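Local coordinates for bilirubin-inducible fluorescent protein UnaG (Anguilla japonica, PDB 4I3D) that binds unconjugated bilirubin with high affinity inside a beta-barrel and then fluoresces green on excitation, at residues 15-20 with 35-40; 22-27 with 81-86; 117-122 with 132-137. The protein carries 1 engineered substitution. All coordinates share one frame; numbering follows the deposited sequence.

Interaction 1: residues 15-20 with 35-40. With BLR (3-[5-[(Z)-(4-ethenyl-3-methyl-5-oxidanylidene-pyrrol-2-ylidene)methyl]-2-[[5-[(Z)-(3-ethenyl-4-methyl-5-oxidanylidene-pyrrol-2-ylidene)methyl]-3-(3-hydroxy-3-oxopropyl)-4-methyl-1H-pyrrol-2-yl]methyl]-4-methyl-1H-pyrrol-3-yl]propanoic acid), chain E.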
# COMPACT_ATOMS: atom_id res chain seq x y z
N HIS A 15 0.42 -9.15 -8.86
CA HIS A 15 -0.37 -10.36 -8.97
C HIS A 15 -1.79 -10.09 -8.54
O HIS A 15 -2.05 -9.82 -7.38
CB HIS A 15 0.24 -11.45 -8.08
CG HIS A 15 -0.24 -12.84 -8.39
ND1 HIS A 15 -0.90 -13.63 -7.46
CD2 HIS A 15 -0.14 -13.58 -9.51
CE1 HIS A 15 -1.19 -14.79 -8.01
NE2 HIS A 15 -0.74 -14.79 -9.26
N ASN A 16 -2.72 -10.15 -9.50
CA ASN A 16 -4.14 -10.09 -9.20
C ASN A 16 -4.50 -8.78 -8.51
O ASN A 16 -5.35 -8.75 -7.61
CB ASN A 16 -4.55 -11.28 -8.31
CG ASN A 16 -6.03 -11.63 -8.43
OD1 ASN A 16 -6.62 -11.48 -9.49
ND2 ASN A 16 -6.64 -12.09 -7.34
N PHE A 17 -3.85 -7.69 -8.92
CA PHE A 17 -4.04 -6.38 -8.30
C PHE A 17 -5.21 -5.63 -8.90
O PHE A 17 -5.83 -4.79 -8.25
CB PHE A 17 -2.77 -5.55 -8.42
CG PHE A 17 -2.85 -4.19 -7.78
CD1 PHE A 17 -3.05 -4.04 -6.42
CD2 PHE A 17 -2.70 -3.05 -8.53
CE1 PHE A 17 -3.12 -2.79 -5.85
CE2 PHE A 17 -2.76 -1.80 -7.97
CZ PHE A 17 -2.98 -1.67 -6.63
N GLY A 18 -5.50 -5.92 -10.16
CA GLY A 18 -6.64 -5.32 -10.82
C GLY A 18 -7.96 -5.88 -10.29
O GLY A 18 -8.96 -5.17 -10.22
N GLU A 19 -7.95 -7.15 -9.90
CA GLU A 19 -9.14 -7.79 -9.37
C GLU A 19 -9.32 -7.40 -7.92
O GLU A 19 -10.43 -7.37 -7.40
CB GLU A 19 -9.05 -9.31 -9.49
CG GLU A 19 -9.17 -9.81 -10.92
CD GLU A 19 -10.55 -9.59 -11.50
OE1 GLU A 19 -11.54 -10.05 -10.89
OE2 GLU A 19 -10.65 -8.95 -12.56
N TYR A 20 -8.20 -7.12 -7.26
CA TYR A 20 -8.26 -6.63 -5.91
C TYR A 20 -8.97 -5.28 -5.94
O TYR A 20 -9.97 -5.07 -5.24
CB TYR A 20 -6.86 -6.49 -5.31
CG TYR A 20 -6.87 -5.63 -4.08
CD1 TYR A 20 -7.35 -6.12 -2.88
CD2 TYR A 20 -6.46 -4.31 -4.13
CE1 TYR A 20 -7.40 -5.33 -1.75
CE2 TYR A 20 -6.50 -3.51 -2.99
CZ TYR A 20 -6.98 -4.03 -1.81
OH TYR A 20 -7.05 -3.28 -0.65
N ASP A 35 -2.25 -4.13 -12.72
CA ASP A 35 -1.00 -4.85 -12.58
C ASP A 35 0.06 -4.28 -13.50
O ASP A 35 1.24 -4.64 -13.44
CB ASP A 35 -1.20 -6.35 -12.85
CG ASP A 35 -1.88 -7.07 -11.70
OD1 ASP A 35 -1.22 -7.32 -10.67
OD2 ASP A 35 -3.08 -7.38 -11.82
N ALA A 36 -0.35 -3.37 -14.37
CA ALA A 36 0.58 -2.68 -15.26
C ALA A 36 1.06 -1.34 -14.70
O ALA A 36 1.86 -0.66 -15.33
CB ALA A 36 -0.08 -2.45 -16.61
N THR A 37 0.54 -0.94 -13.53
CA THR A 37 0.95 0.31 -12.90
C THR A 37 2.29 0.15 -12.21
O THR A 37 2.57 -0.90 -11.63
CB THR A 37 -0.10 0.81 -11.89
OG1 THR A 37 -0.14 -0.08 -10.77
CG2 THR A 37 -1.48 0.88 -12.53
N THR A 38 3.10 1.20 -12.27
CA THR A 38 4.48 1.18 -11.79
C THR A 38 4.76 2.22 -10.70
O THR A 38 5.52 3.16 -10.93
CB THR A 38 5.46 1.45 -12.96
OG1 THR A 38 5.22 2.75 -13.51
CG2 THR A 38 5.30 0.40 -14.07
N PRO A 39 4.16 2.05 -9.51
CA PRO A 39 4.38 3.07 -8.47
C PRO A 39 5.81 3.09 -7.96
O PRO A 39 6.47 2.05 -7.93
CB PRO A 39 3.43 2.65 -7.35
CG PRO A 39 3.13 1.22 -7.60
CD PRO A 39 3.20 1.03 -9.08
N THR A 40 6.30 4.27 -7.59
CA THR A 40 7.55 4.39 -6.86
C THR A 40 7.23 4.86 -5.44
O THR A 40 6.52 5.84 -5.27
CB THR A 40 8.50 5.38 -7.55
OG1 THR A 40 8.60 5.07 -8.94
CG2 THR A 40 9.88 5.33 -6.93
CHA BLR E . 0.43 2.15 -3.46
NA BLR E . 1.19 2.22 -1.05
C1A BLR E . 0.47 2.73 -2.09
C2A BLR E . -0.24 3.83 -1.61
C3A BLR E . 0.07 3.98 -0.29
C4A BLR E . 0.95 2.98 0.05
CMA BLR E . -0.46 5.04 0.63
CAA BLR E . -1.17 4.74 -2.37
CBA BLR E . -2.58 4.30 -2.20
CGA BLR E . -3.47 5.44 -2.56
O1A BLR E . -3.05 6.36 -3.29
O2A BLR E . -4.64 5.48 -2.13
CHB BLR E . 1.52 2.81 1.42
NB BLR E . 3.35 1.18 0.76
C1B BLR E . 2.58 1.99 1.69
C2B BLR E . 3.05 1.77 2.93
C3B BLR E . 4.01 1.00 2.98
C4B BLR E . 4.43 0.42 1.64
CMB BLR E . 2.46 2.44 4.12
OB BLR E . 5.31 -0.37 1.31
CAB BLR E . 4.67 0.62 4.27
CBB BLR E . 6.00 0.38 4.32
NC BLR E . -2.41 2.42 -7.53
C1C BLR E . -2.60 3.09 -8.96
C2C BLR E . -4.09 3.35 -8.84
C3C BLR E . -4.60 2.99 -7.78
C4C BLR E . -3.73 2.42 -6.91
CMC BLR E . -4.87 4.01 -9.92
OC BLR E . -1.78 3.31 -9.85
CAC BLR E . -6.04 3.18 -7.48
CBC BLR E . -6.99 2.43 -8.11
CHD BLR E . -4.00 1.94 -5.67
ND BLR E . -1.67 2.29 -4.81
C1D BLR E . -2.86 1.67 -4.75
C2D BLR E . -2.82 0.70 -3.62
C3D BLR E . -1.61 0.76 -3.06
C4D BLR E . -0.83 1.75 -3.77
CMD BLR E . -3.92 -0.21 -3.23
CAD BLR E . -1.15 -0.06 -1.90
CBD BLR E . -0.51 -1.34 -2.35
CGD BLR E . 0.97 -1.16 -2.50
O1D BLR E . 1.53 -1.43 -3.59
O2D BLR E . 1.65 -0.74 -1.53
O HOH W 1 -6.13 -8.85 -12.08

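Interaction 2: residues 22-27 with 81-86. With BLR (3-[5-[(Z)-(4-ethenyl-3-methyl-5-oxidanylidene-pyrrol-2-ylidene)methyl]-2-[[5-[(Z)-(3-ethenyl-4-methyl-5-oxidanylidene-pyrrol-2-ylidene)methyl]-3-(3-hydroxy-3-oxopropyl)-4-methyl-1H-pyrrol-2-yl]methyl]-4-methyl-1H-pyrrol-3-yl]propanoic acid), chain E.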
# COMPACT_ATOMS: atom_id res chain seq x y z
N LYS A 22 -10.83 -4.04 -8.20
CA LYS A 22 -12.21 -4.29 -8.58
C LYS A 22 -12.98 -4.77 -7.36
O LYS A 22 -14.15 -4.45 -7.18
CB LYS A 22 -12.25 -5.32 -9.70
CG LYS A 22 -13.64 -5.71 -10.15
CD LYS A 22 -13.58 -6.89 -11.11
CE LYS A 22 -14.93 -7.58 -11.21
NZ LYS A 22 -14.85 -8.89 -11.90
N ALA A 23 -12.31 -5.53 -6.50
CA ALA A 23 -12.97 -6.12 -5.35
C ALA A 23 -13.31 -5.10 -4.26
O ALA A 23 -14.27 -5.28 -3.53
CB ALA A 23 -12.13 -7.26 -4.76
N ILE A 24 -12.54 -4.03 -4.16
CA ILE A 24 -12.88 -2.96 -3.22
C ILE A 24 -13.75 -1.93 -3.92
O ILE A 24 -13.96 -0.83 -3.40
CB ILE A 24 -11.63 -2.26 -2.63
CG1 ILE A 24 -10.71 -1.77 -3.74
CG2 ILE A 24 -10.87 -3.19 -1.71
CD1 ILE A 24 -9.83 -0.61 -3.32
N GLY A 25 -14.24 -2.27 -5.11
CA GLY A 25 -15.22 -1.43 -5.78
C GLY A 25 -14.60 -0.27 -6.52
O GLY A 25 -15.30 0.63 -6.97
N ALA A 26 -13.27 -0.27 -6.65
CA ALA A 26 -12.62 0.75 -7.45
C ALA A 26 -13.18 0.73 -8.88
O ALA A 26 -13.45 -0.33 -9.43
CB ALA A 26 -11.10 0.54 -7.48
N PRO A 27 -13.35 1.92 -9.46
CA PRO A 27 -13.84 2.09 -10.83
C PRO A 27 -13.13 1.17 -11.81
O PRO A 27 -11.98 0.79 -11.60
CB PRO A 27 -13.49 3.54 -11.14
CG PRO A 27 -13.51 4.21 -9.80
CD PRO A 27 -13.02 3.20 -8.83
N ASP A 81 -8.37 5.30 -5.26
CA ASP A 81 -9.46 4.49 -5.80
C ASP A 81 -10.84 5.11 -5.59
O ASP A 81 -11.84 4.56 -6.04
CB ASP A 81 -9.41 3.08 -5.22
CG ASP A 81 -9.19 3.09 -3.74
OD1 ASP A 81 -10.16 3.35 -3.00
OD2 ASP A 81 -8.04 2.83 -3.31
N ARG A 82 -10.89 6.25 -4.91
CA ARG A 82 -12.13 7.01 -4.75
C ARG A 82 -13.12 6.36 -3.78
O ARG A 82 -14.26 6.09 -4.14
CB ARG A 82 -12.76 7.24 -6.13
CG ARG A 82 -11.82 7.95 -7.09
CD ARG A 82 -12.57 8.83 -8.09
NE ARG A 82 -12.96 8.13 -9.32
CZ ARG A 82 -12.40 8.31 -10.52
NH1 ARG A 82 -11.40 9.17 -10.69
NH2 ARG A 82 -12.84 7.62 -11.56
N ARG A 83 -12.68 6.12 -2.55
CA ARG A 83 -13.58 5.71 -1.48
C ARG A 83 -13.62 6.82 -0.45
O ARG A 83 -12.72 7.65 -0.41
CB ARG A 83 -13.10 4.42 -0.81
CG ARG A 83 -13.24 3.17 -1.65
CD ARG A 83 -12.47 2.01 -1.03
NE ARG A 83 -11.08 2.38 -0.77
CZ ARG A 83 -10.27 1.75 0.07
NH1 ARG A 83 -10.67 0.68 0.74
NH2 ARG A 83 -9.04 2.19 0.24
N LYS A 84 -14.65 6.82 0.39
CA LYS A 84 -14.82 7.88 1.38
C LYS A 84 -14.99 7.34 2.79
O LYS A 84 -15.31 6.17 2.98
CB LYS A 84 -16.04 8.72 1.04
CG LYS A 84 -15.98 9.32 -0.36
CD LYS A 84 -14.80 10.25 -0.51
CE LYS A 84 -14.77 10.93 -1.88
NZ LYS A 84 -14.78 10.00 -3.03
N GLY A 85 -14.79 8.21 3.78
CA GLY A 85 -14.96 7.82 5.16
C GLY A 85 -13.99 6.73 5.55
O GLY A 85 -14.24 5.93 6.45
N VAL A 86 -12.86 6.72 4.86
CA VAL A 86 -11.84 5.71 5.08
C VAL A 86 -10.99 6.05 6.31
O VAL A 86 -10.38 7.12 6.39
CB VAL A 86 -10.93 5.56 3.84
CG1 VAL A 86 -9.81 4.58 4.10
CG2 VAL A 86 -11.75 5.13 2.63
CHA BLR E . 0.43 2.15 -3.46
NA BLR E . 1.19 2.22 -1.05
C1A BLR E . 0.47 2.73 -2.09
C2A BLR E . -0.24 3.83 -1.61
C3A BLR E . 0.07 3.98 -0.29
C4A BLR E . 0.95 2.98 0.05
CMA BLR E . -0.46 5.04 0.63
CAA BLR E . -1.17 4.74 -2.37
CBA BLR E . -2.58 4.30 -2.20
CGA BLR E . -3.47 5.44 -2.56
O1A BLR E . -3.05 6.36 -3.29
O2A BLR E . -4.64 5.48 -2.13
CHB BLR E . 1.52 2.81 1.42
NB BLR E . 3.35 1.18 0.76
C1B BLR E . 2.58 1.99 1.69
C2B BLR E . 3.05 1.77 2.93
C3B BLR E . 4.01 1.00 2.98
C4B BLR E . 4.43 0.42 1.64
CMB BLR E . 2.46 2.44 4.12
OB BLR E . 5.31 -0.37 1.31
CAB BLR E . 4.67 0.62 4.27
CBB BLR E . 6.00 0.38 4.32
NC BLR E . -2.41 2.42 -7.53
C1C BLR E . -2.60 3.09 -8.96
C2C BLR E . -4.09 3.35 -8.84
C3C BLR E . -4.60 2.99 -7.78
C4C BLR E . -3.73 2.42 -6.91
CMC BLR E . -4.87 4.01 -9.92
OC BLR E . -1.78 3.31 -9.85
CAC BLR E . -6.04 3.18 -7.48
CBC BLR E . -6.99 2.43 -8.11
CHD BLR E . -4.00 1.94 -5.67
ND BLR E . -1.67 2.29 -4.81
C1D BLR E . -2.86 1.67 -4.75
C2D BLR E . -2.82 0.70 -3.62
C3D BLR E . -1.61 0.76 -3.06
C4D BLR E . -0.83 1.75 -3.77
CMD BLR E . -3.92 -0.21 -3.23
CAD BLR E . -1.15 -0.06 -1.90
CBD BLR E . -0.51 -1.34 -2.35
CGD BLR E . 0.97 -1.16 -2.50
O1D BLR E . 1.53 -1.43 -3.59
O2D BLR E . 1.65 -0.74 -1.53

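Interaction 3: residues 117-122 with 132-137. With BLR (3-[5-[(Z)-(4-ethenyl-3-methyl-5-oxidanylidene-pyrrol-2-ylidene)methyl]-2-[[5-[(Z)-(3-ethenyl-4-methyl-5-oxidanylidene-pyrrol-2-ylidene)methyl]-3-(3-hydroxy-3-oxopropyl)-4-methyl-1H-pyrrol-2-yl]methyl]-4-methyl-1H-pyrrol-3-yl]propanoic acid), chain E.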
# COMPACT_ATOMS: atom_id res chain seq x y z
N GLY A 117 15.23 -9.26 0.12
CA GLY A 117 15.54 -7.95 -0.42
C GLY A 117 14.37 -7.16 -1.02
O GLY A 117 14.53 -6.01 -1.40
N LYS A 118 13.20 -7.78 -1.08
CA LYS A 118 12.06 -7.19 -1.77
C LYS A 118 10.92 -6.82 -0.82
O LYS A 118 10.52 -7.60 0.04
CB LYS A 118 11.54 -8.20 -2.79
CG LYS A 118 12.44 -8.37 -4.00
CD LYS A 118 12.03 -9.55 -4.85
CE LYS A 118 12.51 -9.39 -6.29
NZ LYS A 118 13.99 -9.43 -6.40
N LEU A 119 10.35 -5.64 -1.00
CA LEU A 119 9.26 -5.24 -0.14
C LEU A 119 7.97 -5.85 -0.70
O LEU A 119 7.52 -5.47 -1.76
CB LEU A 119 9.15 -3.72 -0.09
CG LEU A 119 8.21 -3.19 0.99
CD1 LEU A 119 8.78 -1.90 1.56
CD2 LEU A 119 6.83 -2.97 0.43
N VAL A 120 7.40 -6.81 0.03
CA VAL A 120 6.30 -7.63 -0.46
C VAL A 120 5.01 -7.27 0.26
O VAL A 120 4.97 -7.23 1.48
CB VAL A 120 6.57 -9.12 -0.19
CG1 VAL A 120 5.47 -9.99 -0.79
CG2 VAL A 120 7.91 -9.52 -0.74
N VAL A 121 3.95 -7.03 -0.50
CA VAL A 121 2.69 -6.62 0.08
C VAL A 121 1.61 -7.51 -0.45
O VAL A 121 1.48 -7.70 -1.65
CB VAL A 121 2.32 -5.15 -0.22
CG1 VAL A 121 2.35 -4.88 -1.70
CG2 VAL A 121 0.96 -4.84 0.37
N THR A 122 0.85 -8.08 0.48
CA THR A 122 -0.25 -8.95 0.16
C THR A 122 -1.52 -8.19 0.50
O THR A 122 -1.72 -7.78 1.63
CB THR A 122 -0.18 -10.23 1.03
OG1 THR A 122 1.14 -10.79 0.94
CG2 THR A 122 -1.18 -11.24 0.57
N ARG A 132 1.97 -7.90 -4.64
CA ARG A 132 2.89 -7.09 -5.42
C ARG A 132 4.22 -7.04 -4.67
O ARG A 132 4.24 -7.09 -3.45
CB ARG A 132 2.31 -5.69 -5.57
CG ARG A 132 1.01 -5.66 -6.33
CD ARG A 132 0.52 -4.25 -6.47
NE ARG A 132 0.83 -3.71 -7.79
CZ ARG A 132 0.83 -2.41 -8.07
NH1 ARG A 132 0.55 -1.52 -7.13
NH2 ARG A 132 1.12 -2.00 -9.29
N SER A 133 5.33 -6.93 -5.39
CA SER A 133 6.63 -6.91 -4.74
C SER A 133 7.42 -5.76 -5.33
O SER A 133 7.25 -5.42 -6.49
CB SER A 133 7.38 -8.24 -4.92
OG SER A 133 7.39 -8.62 -6.28
N TYR A 134 8.27 -5.16 -4.52
CA TYR A 134 9.04 -4.02 -4.95
C TYR A 134 10.49 -4.38 -4.76
O TYR A 134 10.83 -5.08 -3.80
CB TYR A 134 8.74 -2.80 -4.08
CG TYR A 134 7.39 -2.17 -4.28
CD1 TYR A 134 6.26 -2.72 -3.68
CD2 TYR A 134 7.23 -1.01 -5.02
CE1 TYR A 134 5.02 -2.14 -3.84
CE2 TYR A 134 6.00 -0.43 -5.18
CZ TYR A 134 4.89 -1.00 -4.59
OH TYR A 134 3.63 -0.42 -4.75
N ARG A 135 11.34 -3.93 -5.67
CA ARG A 135 12.78 -4.02 -5.50
C ARG A 135 13.35 -2.63 -5.21
O ARG A 135 12.76 -1.64 -5.63
CB ARG A 135 13.42 -4.56 -6.77
CG ARG A 135 13.61 -3.54 -7.88
CD ARG A 135 14.98 -3.74 -8.48
NE ARG A 135 15.22 -3.00 -9.71
CZ ARG A 135 16.33 -3.12 -10.43
NH1 ARG A 135 17.29 -3.96 -10.03
NH2 ARG A 135 16.49 -2.42 -11.55
N ARG A 136 14.48 -2.56 -4.51
CA ARG A 136 15.18 -1.29 -4.30
C ARG A 136 15.33 -0.47 -5.58
O ARG A 136 15.67 -1.01 -6.63
CB ARG A 136 16.57 -1.56 -3.78
CG ARG A 136 16.58 -2.12 -2.40
CD ARG A 136 15.97 -1.15 -1.45
NE ARG A 136 16.16 -1.56 -0.07
CZ ARG A 136 15.85 -0.81 0.98
NH1 ARG A 136 15.34 0.40 0.80
NH2 ARG A 136 16.05 -1.25 2.20
N ALA A 137 15.11 0.83 -5.47
CA ALA A 137 15.39 1.74 -6.58
C ALA A 137 16.73 2.42 -6.34
O ALA A 137 16.99 2.89 -5.24
CB ALA A 137 14.31 2.76 -6.70
CHA BLR E . 0.43 2.15 -3.46
NA BLR E . 1.19 2.22 -1.05
C1A BLR E . 0.47 2.73 -2.09
C2A BLR E . -0.24 3.83 -1.61
C3A BLR E . 0.07 3.98 -0.29
C4A BLR E . 0.95 2.98 0.05
CMA BLR E . -0.46 5.04 0.63
CAA BLR E . -1.17 4.74 -2.37
CBA BLR E . -2.58 4.30 -2.20
CGA BLR E . -3.47 5.44 -2.56
O1A BLR E . -3.05 6.36 -3.29
O2A BLR E . -4.64 5.48 -2.13
CHB BLR E . 1.52 2.81 1.42
NB BLR E . 3.35 1.18 0.76
C1B BLR E . 2.58 1.99 1.69
C2B BLR E . 3.05 1.77 2.93
C3B BLR E . 4.01 1.00 2.98
C4B BLR E . 4.43 0.42 1.64
CMB BLR E . 2.46 2.44 4.12
OB BLR E . 5.31 -0.37 1.31
CAB BLR E . 4.67 0.62 4.27
CBB BLR E . 6.00 0.38 4.32
NC BLR E . -2.41 2.42 -7.53
C1C BLR E . -2.60 3.09 -8.96
C2C BLR E . -4.09 3.35 -8.84
C3C BLR E . -4.60 2.99 -7.78
C4C BLR E . -3.73 2.42 -6.91
CMC BLR E . -4.87 4.01 -9.92
OC BLR E . -1.78 3.31 -9.85
CAC BLR E . -6.04 3.18 -7.48
CBC BLR E . -6.99 2.43 -8.11
CHD BLR E . -4.00 1.94 -5.67
ND BLR E . -1.67 2.29 -4.81
C1D BLR E . -2.86 1.67 -4.75
C2D BLR E . -2.82 0.70 -3.62
C3D BLR E . -1.61 0.76 -3.06
C4D BLR E . -0.83 1.75 -3.77
CMD BLR E . -3.92 -0.21 -3.23
CAD BLR E . -1.15 -0.06 -1.90
CBD BLR E . -0.51 -1.34 -2.35
CGD BLR E . 0.97 -1.16 -2.50
O1D BLR E . 1.53 -1.43 -3.59
O2D BLR E . 1.65 -0.74 -1.53

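Interaction 1: residues 15-20 with 35-40
F17, at the start of helix 17-23, comes closest to D35 in the loop before strand 40-46, with 5.5 Å between F17 CA and D35 CA. The link between the two backbones is the D35 carboxylate. Its CG lies beside the backbone N and anti to the carbonyl carbon (chi1 -76°), which brings the carboxylate to the amino end of the helix. D35 OD2 accepts from two amides. F17 N reaches D35 OD2 on the syn side at 3.0 Å, about 20° out of the carboxylate plane. G18 N meets D35 OD2 at 3.3 Å, from the same face but well above the carboxylate plane. A water bridges D35 OD2 and E19 N by two weak bonds. The amide N-H groups and the helix end would tend to stabilise a negative charge on D35.

The aliphatic part of F17 also touches this group, with F17 CB 3.7 Å from D35 CG. Beyond CB the ring runs into the barrel, because CG is anti to the backbone N (chi1 -179°). Its edge meets bilirubin there: F17 CE1 and CZ each lie 3.8 Å from the ligand methyl CMD. T37 reaches the same ligand from the loop, and its CG2 is 3.6 Å from the lactam oxygen OC of BLR. The T37 hydroxyl is held by G34 O instead. The contact therefore places one pocket residue on each segment, F17 and T37, in the lid region typical of fatty-acid binding proteins.

Around it, N16 ND2 bonds to V129 O of strand 128-136, and the F17 ring packs on L123 of strand 118-125 and makes a cation-pi contact with R132. Y20 rests against A130 and L123, so side chains of helix 17-23 rest on these two strands.

Interaction 2: residues 22-27 with 81-86
D81 faces I24 and A26 where the chain leaves helix 17-23, and its backbone carbonyl touches the ring of P27. The D81 side chain can be followed outward. CB meets the methyl of A26, with 3.8 Å between D81 CB and A26 CB, and it also touches the vinyl carbon CBC of bilirubin. CG sits between the backbone N and the carbonyl carbon (chi1 45°), which turns the carboxylate toward I24. The I24 methyl CD1 comes to 3.8 Å from D81 CG, and the two side chains cross at about a right angle. At the tip, D81 OD1 receives R83 NE at 2.6 Å in a salt bridge. The N-H points somewhat off line (131°), and the donor comes on the syn side, tilted from the carboxylate plane. D81 OD2 stays near the same I24 methyl.

I24 CD1 also lies over one face of the R83 guanidinium, 4.1 Å above its plane and offset toward the rim. R83 is further held by Q101 and by a cation-pi contact with W103. On the outer side, P27 CD is 3.3 Å from D81 O, and the P27 ring carbon CG lies 3.9 Å from R82 NH2. The R82 guanidinium forms a salt bridge with E29. G25, with positive phi, ends the helix in a Schellman motif, and G25 N bonds to K22 O.

With an alanine at D81, R83 NE would probably lose its carboxylate partner and a gap would open beside I24 CD1.

No hydrogen bond crosses between the two segments. They meet by van der Waals contact, largely aliphatic carbons against polar groups, while the buried acid is matched by an arginine of its own segment. The charge pair sits under an isoleucine methyl, where weak screening by solvent is likely to strengthen it.

Interaction 3: residues 117-122 with 132-137
L119 and Y134 exchange two backbone hydrogen bonds, each 2.9 Å: L119 N to Y134 O and Y134 N to L119 O. V121 and R132 form the next hydrogen-bonded pair, and here both bonds run straighter. V121 N to R132 O has an N-H...O angle of 172°. Between them V120 and S133 make a non-hydrogen-bonded pair, whose backbones bond to the flanking strands instead: V120 to E113, S133 to A12 and D13.

The antiparallel hairpin of strands 118-125 and 128-136 forms part of the barrel wall, and L119, V121, R132 and Y134 share its inner face. L119 and Y134 lie side by side, with 4.1 Å between L119 CB and Y134 CB. The Y134 ring, set by CG beside the backbone N (chi1 -71°), carries its hydroxyl to bilirubin. Y134 OH donates to the propionate oxygen O1D at 2.6 Å, and O1D lies in the ring plane. R132 NH1 is farther from O1D, at 3.7 Å, while R132 NE is satisfied by S14 OG.

L119, Y134, V121 and R132 thus pair their backbone donors and acceptors within the hairpin. A tyrosine donor with an arginine nearby is consistent with a propionate site, whose negative charge the arginine would probably favour.

Overall arrangement
All three contacts touch the one bilirubin inside the barrel of the fatty-acid binding protein family. Interactions 1 and 2 share helix 17-23: interaction 1 lies at its start and interaction 2 at its end, with centres about 15 Å apart. Their segments alternate along the chain. Interaction 3 follows both in the sequence and joins the neighbouring strands 118-125 and 128-136. Its centre is about 13 Å from that of interaction 1, which it touches where R132 meets F17 and T37, and Y134 meets P39. Interaction 2 lies about 23 Å from it, centre to centre, on the opposite side of the chain's centre. Helix, loops and hairpin therefore meet the chromophore from several directions.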